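Local coordinates for DUF3299 domain-containing protein (Pseudomonas aeruginosa, PDB 4HSP) that is of unknown function but belongs to the DUF3299 family, grouped with OB-fold relatives, and is probably made with a signal sequence for export, at residues P3-W8 with I55-P60; W8-P13 with N95-Y99; A71-T75 with G105-L111. The contacts are given in a common frame with arbitrary orientation. Where two conformers were deposited one is given. Residue numbers count along the deposited sequence, not the author numbering.

Contact 1 of 3, residues P3-W8 with I55-P60; sequences PRELTW and IEAKLP. With SO4 (sulfate ion), chain B; EDO (1,2-ethanediol), chain C; EDO (1,2-ethanediol), chain D.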
loop_
_atom_site.group_PDB
_atom_site.type_symbol
_atom_site.label_atom_id
_atom_site.label_comp_id
_atom_site.label_asym_id
_atom_site.label_seq_id
_atom_site.Cartn_x
_atom_site.Cartn_y
_atom_site.Cartn_z
ATOM N N PRO A 3 29.964 -8.351 -1.846
ATOM C CA PRO A 3 29.363 -8.870 -0.614
ATOM C C PRO A 3 29.069 -10.369 -0.670
ATOM O O PRO A 3 28.725 -10.911 -1.732
ATOM C CB PRO A 3 28.075 -8.062 -0.483
ATOM C CG PRO A 3 27.740 -7.672 -1.868
ATOM C CD PRO A 3 29.013 -7.519 -2.609
ATOM N N ARG A 4 29.222 -11.032 0.499
ATOM C CA ARG A 4 28.879 -12.443 0.746
ATOM C C ARG A 4 27.373 -12.485 0.902
ATOM O O ARG A 4 26.848 -11.813 1.782
ATOM C CB ARG A 4 29.561 -12.994 2.041
ATOM C CG ARG A 4 31.083 -12.994 2.034
ATOM C CD ARG A 4 31.755 -12.555 3.341
ATOM N NE ARG A 4 32.167 -13.685 4.185
ATOM C CZ ARG A 4 33.314 -13.769 4.862
ATOM N NH1 ARG A 4 34.216 -12.795 4.785
ATOM N NH2 ARG A 4 33.575 -14.837 5.606
ATOM N N GLU A 5 26.664 -13.223 0.049
ATOM C CA GLU A 5 25.218 -13.361 0.193
ATOM C C GLU A 5 24.913 -14.253 1.385
ATOM O O GLU A 5 25.499 -15.312 1.543
ATOM C CB GLU A 5 24.556 -13.899 -1.077
ATOM C CG GLU A 5 23.043 -13.987 -0.943
ATOM C CD GLU A 5 22.264 -14.580 -2.097
ATOM O OE1 GLU A 5 22.827 -14.725 -3.205
ATOM O OE2 GLU A 5 21.064 -14.862 -1.894
ATOM N N LEU A 6 23.995 -13.809 2.218
ATOM C CA LEU A 6 23.528 -14.540 3.387
ATOM C C LEU A 6 22.077 -14.958 3.215
ATOM O O LEU A 6 21.358 -14.380 2.406
ATOM C CB LEU A 6 23.659 -13.667 4.655
ATOM C CG LEU A 6 25.071 -13.192 5.074
ATOM C CD1 LEU A 6 24.977 -12.375 6.364
ATOM C CD2 LEU A 6 26.029 -14.369 5.251
ATOM N N THR A 7 21.664 -15.998 3.950
ATOM C CA THR A 7 20.276 -16.428 4.082
ATOM C C THR A 7 19.919 -16.110 5.520
ATOM O O THR A 7 20.822 -16.019 6.351
ATOM C CB THR A 7 20.076 -17.899 3.723
ATOM O OG1 THR A 7 20.651 -18.723 4.746
ATOM C CG2 THR A 7 20.604 -18.261 2.326
ATOM N N TRP A 8 18.626 -15.999 5.853
ATOM C CA TRP A 8 18.250 -15.742 7.230
ATOM C C TRP A 8 18.641 -16.884 8.159
ATOM O O TRP A 8 18.952 -16.613 9.306
ATOM C CB TRP A 8 16.760 -15.449 7.326
ATOM C CG TRP A 8 16.464 -14.070 6.823
ATOM C CD1 TRP A 8 16.093 -13.720 5.554
ATOM C CD2 TRP A 8 16.721 -12.846 7.517
ATOM N NE1 TRP A 8 15.973 -12.353 5.460
ATOM C CE2 TRP A 8 16.320 -11.792 6.664
ATOM C CE3 TRP A 8 17.161 -12.538 8.813
ATOM C CZ2 TRP A 8 16.350 -10.450 7.067
ATOM C CZ3 TRP A 8 17.206 -11.210 9.206
ATOM C CH2 TRP A 8 16.813 -10.181 8.337
ATOM N N ILE A 55 32.080 -8.615 8.300
ATOM C CA ILE A 55 32.085 -9.002 6.880
ATOM C C ILE A 55 31.261 -8.007 6.030
ATOM O O ILE A 55 30.470 -7.232 6.569
ATOM C CB ILE A 55 31.595 -10.480 6.675
ATOM C CG1 ILE A 55 30.063 -10.616 6.838
ATOM C CG2 ILE A 55 32.393 -11.504 7.537
ATOM C CD1 ILE A 55 29.496 -11.837 6.275
ATOM N N GLU A 56 31.467 -8.043 4.705
ATOM C CA GLU A 56 30.676 -7.316 3.711
ATOM C C GLU A 56 29.585 -8.301 3.328
ATOM O O GLU A 56 29.890 -9.352 2.775
ATOM C CB GLU A 56 31.561 -6.879 2.512
ATOM C CG GLU A 56 31.231 -5.520 1.909
ATOM C CD GLU A 56 31.330 -4.313 2.831
ATOM O OE1 GLU A 56 32.182 -4.318 3.752
ATOM O OE2 GLU A 56 30.563 -3.346 2.609
ATOM N N ALA A 57 28.346 -8.049 3.724
ATOM C CA ALA A 57 27.257 -9.016 3.488
ATOM C C ALA A 57 26.122 -8.456 2.634
ATOM O O ALA A 57 26.040 -7.256 2.419
ATOM C CB ALA A 57 26.704 -9.517 4.817
ATOM N N LYS A 58 25.261 -9.349 2.142
ATOM C CA LYS A 58 24.098 -9.050 1.304
ATOM C C LYS A 58 22.956 -9.954 1.790
ATOM O O LYS A 58 23.090 -11.179 1.851
ATOM C CB LYS A 58 24.470 -9.282 -0.167
ATOM C CG LYS A 58 23.364 -9.129 -1.189
ATOM C CD LYS A 58 23.823 -9.802 -2.479
ATOM C CE LYS A 58 22.960 -9.481 -3.664
ATOM N NZ LYS A 58 23.411 -10.235 -4.858
ATOM N N LEU A 59 21.865 -9.350 2.196
ATOM C CA LEU A 59 20.744 -10.107 2.739
ATOM C C LEU A 59 19.413 -9.601 2.170
ATOM O O LEU A 59 19.272 -8.381 2.001
ATOM C CB LEU A 59 20.804 -9.914 4.264
ATOM C CG LEU A 59 19.980 -10.767 5.208
ATOM C CD1 LEU A 59 20.239 -12.269 5.033
ATOM C CD2 LEU A 59 20.297 -10.352 6.636
ATOM N N PRO A 60 18.439 -10.497 1.824
ATOM C CA PRO A 60 17.131 -9.998 1.334
ATOM C C PRO A 60 16.149 -9.805 2.495
ATOM O O PRO A 60 16.278 -10.442 3.544
ATOM C CB PRO A 60 16.680 -11.117 0.402
ATOM C CG PRO A 60 17.247 -12.373 1.060
ATOM C CD PRO A 60 18.433 -11.978 1.910
HETATM S S SO4 B . 35.155 -9.695 4.193
HETATM O O1 SO4 B . 35.128 -8.768 3.057
HETATM O O2 SO4 B . 33.781 -10.119 4.384
HETATM O O3 SO4 B . 35.948 -10.899 3.923
HETATM O O4 SO4 B . 35.676 -8.990 5.369
HETATM C C1 EDO C . 29.068 -16.324 3.601
HETATM O O1 EDO C . 28.103 -17.073 2.832
HETATM C C2 EDO C . 29.381 -16.981 4.989
HETATM O O2 EDO C . 30.240 -16.137 5.773
HETATM C C1 EDO D . 23.613 -17.909 -0.825
HETATM O O1 EDO D . 24.447 -18.328 -1.889
HETATM C C2 EDO D . 23.800 -18.844 0.385
HETATM O O2 EDO D . 24.574 -18.184 1.373
#
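The Trp-8 indole overlaps Leu-59 in a CH-pi contact: Leu-59 CD2 lies 3.9 Å from the centroid of the Trp-8 six-membered ring and only 13° off the ring normal. The same indole donates a hydrogen bond from Trp-8 NE1 to Pro-60 O (2.7 Å). Farther back, Arg-4 and Glu-5 form a short parallel pairing with Ala-57 and Lys-58, after which 6-8 continues as loop. Arg-4 N donates to Glu-56 O (2.9 Å, 166°) and Arg-4 O accepts from Lys-58 N (3.0 Å, a bent 136°), the residues before and after Ala-57, which is the parallel pattern; Leu-6 N adds a bond to Lys-58 O (2.8 Å, 171°) just past the strand. Leu-6 packs through CD1 on Ala-57 CB (3.7 Å) and through CB on Leu-59 CD1 (3.7 Å). At the outer end, a sulfate, probably from the crystallisation liquor, bridges the segments, its O2 accepting from both Arg-4 NH1 (2.7 Å) and Glu-56 N (3.1 Å). Glu-5, on the face shared with Lys-58, bonds through OE2 to His-26 N of a second subunit. Strand 4-5 thus flanks one edge of strand 55-68, whose other edge, at Leu-59, Ala-57 and Ile-55, pairs with Val-117, Gly-119 and Phe-121.

Contact 2 of 3, residues W8-P13 with N95-Y99; sequences WSQLIP and NQIVY. With EDO (1,2-ethanediol), chain G; EDO (1,2-ethanediol), chain D; EDO (1,2-ethanediol), chain C.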
loop_
_atom_site.group_PDB
_atom_site.type_symbol
_atom_site.label_atom_id
_atom_site.label_comp_id
_atom_site.label_asym_id
_atom_site.label_seq_id
_atom_site.Cartn_x
_atom_site.Cartn_y
_atom_site.Cartn_z
ATOM N N TRP A 8 18.626 -15.999 5.853
ATOM C CA TRP A 8 18.250 -15.742 7.230
ATOM C C TRP A 8 18.641 -16.884 8.159
ATOM O O TRP A 8 18.952 -16.613 9.306
ATOM C CB TRP A 8 16.760 -15.449 7.326
ATOM C CG TRP A 8 16.464 -14.070 6.823
ATOM C CD1 TRP A 8 16.093 -13.720 5.554
ATOM C CD2 TRP A 8 16.721 -12.846 7.517
ATOM N NE1 TRP A 8 15.973 -12.353 5.460
ATOM C CE2 TRP A 8 16.320 -11.792 6.664
ATOM C CE3 TRP A 8 17.161 -12.538 8.813
ATOM C CZ2 TRP A 8 16.350 -10.450 7.067
ATOM C CZ3 TRP A 8 17.206 -11.210 9.206
ATOM C CH2 TRP A 8 16.813 -10.181 8.337
ATOM N N SER A 9 18.682 -18.130 7.666
ATOM C CA SER A 9 19.053 -19.298 8.478
ATOM C C SER A 9 20.530 -19.281 8.885
ATOM O O SER A 9 20.868 -19.928 9.873
ATOM C CB SER A 9 18.729 -20.609 7.762
ATOM O OG SER A 9 19.387 -20.689 6.509
ATOM N N GLN A 10 21.404 -18.530 8.147
ATOM C CA GLN A 10 22.839 -18.406 8.464
ATOM C C GLN A 10 23.051 -17.437 9.650
ATOM O O GLN A 10 24.162 -17.330 10.179
ATOM C CB GLN A 10 23.636 -17.934 7.248
ATOM C CG GLN A 10 23.780 -18.957 6.125
ATOM C CD GLN A 10 24.512 -18.352 4.958
ATOM O OE1 GLN A 10 23.917 -17.866 4.003
ATOM N NE2 GLN A 10 25.820 -18.307 5.036
ATOM N N LEU A 11 21.972 -16.758 10.086
ATOM C CA LEU A 11 22.029 -15.813 11.189
ATOM C C LEU A 11 21.651 -16.499 12.493
ATOM O O LEU A 11 21.737 -15.879 13.546
ATOM C CB LEU A 11 21.117 -14.604 10.894
ATOM C CG LEU A 11 21.763 -13.378 10.232
ATOM C CD1 LEU A 11 22.490 -13.734 8.907
ATOM C CD2 LEU A 11 20.742 -12.290 10.041
ATOM N N ILE A 12 21.269 -17.780 12.426
ATOM C CA ILE A 12 20.929 -18.593 13.588
ATOM C C ILE A 12 22.080 -19.575 13.829
ATOM O O ILE A 12 22.343 -20.426 12.969
ATOM C CB ILE A 12 19.554 -19.317 13.478
ATOM C CG1 ILE A 12 18.394 -18.311 13.263
ATOM C CG2 ILE A 12 19.310 -20.144 14.735
ATOM C CD1 ILE A 12 17.135 -18.902 12.867
ATOM N N PRO A 13 22.784 -19.478 14.986
ATOM C CA PRO A 13 23.889 -20.406 15.251
ATOM C C PRO A 13 23.415 -21.841 15.455
ATOM O O PRO A 13 22.247 -22.087 15.756
ATOM C CB PRO A 13 24.520 -19.845 16.529
ATOM C CG PRO A 13 23.525 -19.073 17.145
ATOM C CD PRO A 13 22.645 -18.508 16.086
ATOM N N ASN A 95 17.772 -12.474 16.331
ATOM C CA ASN A 95 18.802 -12.994 15.427
ATOM C C ASN A 95 18.200 -13.198 14.027
ATOM O O ASN A 95 18.827 -13.801 13.157
ATOM C CB ASN A 95 19.464 -14.262 15.976
ATOM C CG ASN A 95 18.556 -15.433 16.242
ATOM O OD1 ASN A 95 17.336 -15.366 16.075
ATOM N ND2 ASN A 95 19.136 -16.538 16.708
ATOM N N GLN A 96 16.989 -12.643 13.822
ATOM C CA GLN A 96 16.247 -12.630 12.558
ATOM C C GLN A 96 15.844 -11.164 12.268
ATOM O O GLN A 96 14.841 -10.887 11.624
ATOM C CB GLN A 96 15.034 -13.611 12.585
ATOM C CG GLN A 96 15.398 -15.116 12.700
ATOM C CD GLN A 96 16.027 -15.710 11.455
ATOM O OE1 GLN A 96 15.343 -16.303 10.612
ATOM N NE2 GLN A 96 17.356 -15.610 11.331
ATOM N N ILE A 97 16.665 -10.224 12.767
ATOM C CA ILE A 97 16.526 -8.773 12.585
ATOM C C ILE A 97 17.920 -8.159 12.445
ATOM O O ILE A 97 18.821 -8.500 13.203
ATOM C CB ILE A 97 15.737 -8.041 13.729
ATOM C CG1 ILE A 97 14.455 -8.799 14.172
ATOM C CG2 ILE A 97 15.442 -6.569 13.336
ATOM C CD1 ILE A 97 13.565 -8.077 15.224
ATOM N N VAL A 98 18.074 -7.239 11.489
ATOM C CA VAL A 98 19.258 -6.416 11.283
ATOM C C VAL A 98 18.841 -4.933 11.415
ATOM O O VAL A 98 17.927 -4.492 10.719
ATOM C CB VAL A 98 19.953 -6.687 9.914
ATOM C CG1 VAL A 98 21.260 -5.914 9.798
ATOM C CG2 VAL A 98 20.179 -8.184 9.687
ATOM N N TYR A 99 19.503 -4.179 12.301
ATOM C CA TYR A 99 19.323 -2.731 12.415
ATOM C C TYR A 99 20.228 -2.110 11.338
ATOM O O TYR A 99 21.451 -2.263 11.390
ATOM C CB TYR A 99 19.686 -2.248 13.829
ATOM C CG TYR A 99 19.357 -0.803 14.135
ATOM C CD1 TYR A 99 20.194 0.231 13.718
ATOM C CD2 TYR A 99 18.274 -0.473 14.955
ATOM C CE1 TYR A 99 19.914 1.565 14.029
ATOM C CE2 TYR A 99 17.997 0.854 15.294
ATOM C CZ TYR A 99 18.815 1.872 14.822
ATOM O OH TYR A 99 18.533 3.179 15.162
HETATM C C1 EDO G . 23.159 -22.370 9.483
HETATM O O1 EDO G . 22.844 -22.238 8.093
HETATM C C2 EDO G . 24.350 -21.450 9.904
HETATM O O2 EDO G . 24.428 -21.360 11.330
HETATM C C1 EDO D . 23.613 -17.909 -0.825
HETATM O O1 EDO D . 24.447 -18.328 -1.889
HETATM C C2 EDO D . 23.800 -18.844 0.385
HETATM O O2 EDO D . 24.574 -18.184 1.373
HETATM C C1 EDO C . 29.068 -16.324 3.601
HETATM O O1 EDO C . 28.103 -17.073 2.832
HETATM C C2 EDO C . 29.381 -16.981 4.989
HETATM O O2 EDO C . 30.240 -16.137 5.773
#
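A single side-chain amide serves two backbone carbonyls here: Gln-96 NE2 donates to Trp-8 O across the segments (2.8 Å, 168°) and to Asn-95 O within its own (3.0 Å, 167°). Both angles are nearly straight, so the two bonds can use the two protons of the amide. Trp-8 O is itself shared, since Leu-11 N reaches it at 3.1 Å in the i to i+3 pattern of a 3-10 turn; the glutamine therefore grips the first carbonyl of segment 8-11. With Trp-8 and Leu-11 both directed toward 95-99, this turn presents its apolar side to the residues leading into strand 98-102 and to Val-98 at its start. In the mixed sheet of this OB-clan family member, that strand pairs with strands 73-80 and 132-144, and Leu-59 of strand 55-68 touches Trp-8, Leu-11 and Val-98 alike. Val-98 CG2 sits 4.1 Å from Trp-8 CH2 and 4.2 Å from Leu-11 CD2, while Trp-8 CZ3 comes within 3.7 Å of Ile-97 N. Asn-95 adds its carbonyl to the packing, Leu-11 CB lying 3.3 Å from Asn-95 O, and its side-chain ND2 bonds to Pro-47 O. Ile-12 closes over the glutamine, with Ile-12 CG1 3.5 Å from Gln-96 NE2.

Contact 3 of 3, residues A71-T75 with G105-L111; sequences AGLVT and GVQMDEL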
loop_
_atom_site.group_PDB
_atom_site.type_symbol
_atom_site.label_atom_id
_atom_site.label_comp_id
_atom_site.label_asym_id
_atom_site.label_seq_id
_atom_site.Cartn_x
_atom_site.Cartn_y
_atom_site.Cartn_z
ATOM N N ALA A 71 15.033 14.935 3.462
ATOM C CA ALA A 71 14.651 14.639 2.072
ATOM C C ALA A 71 13.378 13.729 1.948
ATOM O O ALA A 71 12.915 13.482 0.829
ATOM C CB ALA A 71 15.826 13.972 1.360
ATOM N N GLY A 72 12.845 13.248 3.079
ATOM C CA GLY A 72 11.674 12.374 3.108
ATOM C C GLY A 72 11.977 10.925 2.770
ATOM O O GLY A 72 11.118 10.216 2.243
ATOM N N LEU A 73 13.206 10.470 3.070
ATOM C CA LEU A 73 13.650 9.097 2.829
ATOM C C LEU A 73 13.914 8.373 4.138
ATOM O O LEU A 73 14.299 9.001 5.119
ATOM C CB LEU A 73 14.936 9.068 1.984
ATOM C CG LEU A 73 14.968 9.853 0.670
ATOM C CD1 LEU A 73 16.393 10.002 0.178
ATOM C CD2 LEU A 73 14.083 9.207 -0.391
ATOM N N VAL A 74 13.769 7.045 4.136
ATOM C CA VAL A 74 14.042 6.198 5.292
ATOM C C VAL A 74 15.543 5.963 5.352
ATOM O O VAL A 74 16.124 5.446 4.400
ATOM C CB VAL A 74 13.243 4.885 5.239
ATOM C CG1 VAL A 74 13.605 3.969 6.409
ATOM C CG2 VAL A 74 11.745 5.173 5.194
ATOM N N THR A 75 16.174 6.373 6.454
ATOM C CA THR A 75 17.618 6.253 6.600
ATOM C C THR A 75 18.008 5.293 7.720
ATOM O O THR A 75 19.175 4.928 7.804
ATOM C CB THR A 75 18.221 7.633 6.796
ATOM O OG1 THR A 75 17.543 8.284 7.872
ATOM C CG2 THR A 75 18.161 8.472 5.517
ATOM N N GLY A 105 19.094 7.040 1.285
ATOM C CA GLY A 105 17.793 6.645 1.814
ATOM C C GLY A 105 16.881 5.912 0.851
ATOM O O GLY A 105 17.118 5.904 -0.359
ATOM N N VAL A 106 15.822 5.299 1.388
ATOM C CA VAL A 106 14.816 4.588 0.604
ATOM C C VAL A 106 13.516 5.361 0.691
ATOM O O VAL A 106 13.166 5.844 1.761
ATOM C CB VAL A 106 14.612 3.109 1.057
ATOM C CG1 VAL A 106 13.689 2.357 0.103
ATOM C CG2 VAL A 106 15.934 2.378 1.201
ATOM N N GLN A 107 12.779 5.423 -0.424
ATOM C CA GLN A 107 11.466 6.067 -0.548
ATOM C C GLN A 107 10.452 5.346 0.334
ATOM O O GLN A 107 10.338 4.127 0.219
ATOM C CB GLN A 107 11.001 6.031 -2.019
ATOM C CG GLN A 107 12.053 6.451 -3.062
ATOM C CD GLN A 107 12.028 7.925 -3.386
ATOM O OE1 GLN A 107 11.246 8.710 -2.824
ATOM N NE2 GLN A 107 12.890 8.334 -4.313
HETATM N N MSE A 108 9.727 6.100 1.207
HETATM C CA MSE A 108 8.699 5.596 2.137
HETATM C C MSE A 108 7.595 4.812 1.416
HETATM O O MSE A 108 7.033 3.863 1.977
HETATM C CB MSE A 108 8.055 6.771 2.893
HETATM C CG MSE A 108 8.982 7.955 3.082
HETATM SE SE MSE A 108 8.025 9.619 3.447
HETATM C CE MSE A 108 7.740 10.226 1.662
ATOM N N ASP A 109 7.268 5.247 0.175
ATOM C CA ASP A 109 6.225 4.711 -0.705
ATOM C C ASP A 109 6.468 3.243 -1.104
ATOM O O ASP A 109 5.599 2.392 -0.868
ATOM C CB ASP A 109 6.056 5.603 -1.975
ATOM C CG ASP A 109 7.276 5.789 -2.884
ATOM O OD1 ASP A 109 7.559 4.876 -3.699
ATOM O OD2 ASP A 109 7.884 6.884 -2.851
ATOM N N GLU A 110 7.659 2.957 -1.661
ATOM C CA GLU A 110 8.045 1.662 -2.197
ATOM C C GLU A 110 8.533 0.611 -1.139
ATOM O O GLU A 110 9.327 -0.258 -1.487
ATOM C CB GLU A 110 9.076 1.851 -3.336
ATOM C CG GLU A 110 10.373 2.573 -2.996
ATOM C CD GLU A 110 11.434 2.576 -4.087
ATOM O OE1 GLU A 110 11.225 1.920 -5.135
ATOM O OE2 GLU A 110 12.494 3.211 -3.877
ATOM N N LEU A 111 7.955 0.597 0.083
ATOM C CA LEU A 111 8.329 -0.360 1.133
ATOM C C LEU A 111 7.405 -1.584 1.205
ATOM O O LEU A 111 7.468 -2.346 2.174
ATOM C CB LEU A 111 8.389 0.311 2.518
ATOM C CG LEU A 111 9.400 1.459 2.726
ATOM C CD1 LEU A 111 9.376 1.938 4.172
ATOM C CD2 LEU A 111 10.812 1.054 2.341
#
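Gly-72 belongs to the turn between strands 55-68 and 73-80, which follow one another as an antiparallel beta-hairpin. It has a positive phi (79°, with psi 29°), a backbone shape glycine adopts most easily, and its carbonyl O lies 3.2 Å from CG of Met-108, deposited as selenomethionine. Leu-73, whose backbone N is held by Ser-69 OG in the same turn, then leads into an antiparallel pairing with strand 105-107: the axes of 73-75 and 105-107 approach to 4.1 Å, with their directions 141° apart. Leu-73 CB rests 3.7 Å from Gly-105 CA, and a modelled CB on Gly-105 would fall 2.5 Å from Leu-73 CB, a clash that accounts for glycine at this position. Val-74 forms the hydrogen-bonded pair with Val-106 at a CA-CA distance of 5.0 Å. Val-74 N donates to Val-106 O (2.7 Å, 171°) and Val-106 N donates to Val-74 O (3.0 Å, 162°), closing the two-bond ring that defines such a pair. The side chains of both valines point to the same face of the sheet, where Val-74 CG2 also meets Leu-111 CD1 at 4.1 Å; Pro-65 of strand 55-68 touches Val-74 and Leu-111 as well. At Thr-75 the neighbouring strands take over, its backbone bonding to Glu-67 and Thr-102. Towards 105-111 this residue keeps a methyl contact, Thr-75 CG2 lying 4.1 Å from Gly-105 CA.

In the fold
From the N terminus, contact 1 lays strand 4-5 beside strand 55-68, closing a loop of 46 residues that carries helix 26-34. Contact 2 starts at Trp-8, which it shares with contact 1, and runs to 95-99 across 81 residues; because 3-8 begins ahead of 8-13 while 55-60 falls within that span, the segments alternate and the two cross. Their centres are 10 Å apart and they touch directly, Leu-59 CD2 reaching Val-98 CG2 at 3.7 Å. Contact 3 opens after contact 1 has closed and spans 29 residues, joining strands 73-80 and 105-107. It crosses contact 2 in sequence, yet lies on the opposite side of the chain's centre, about 24 Å away between centres. All three reach the same mixed sheet.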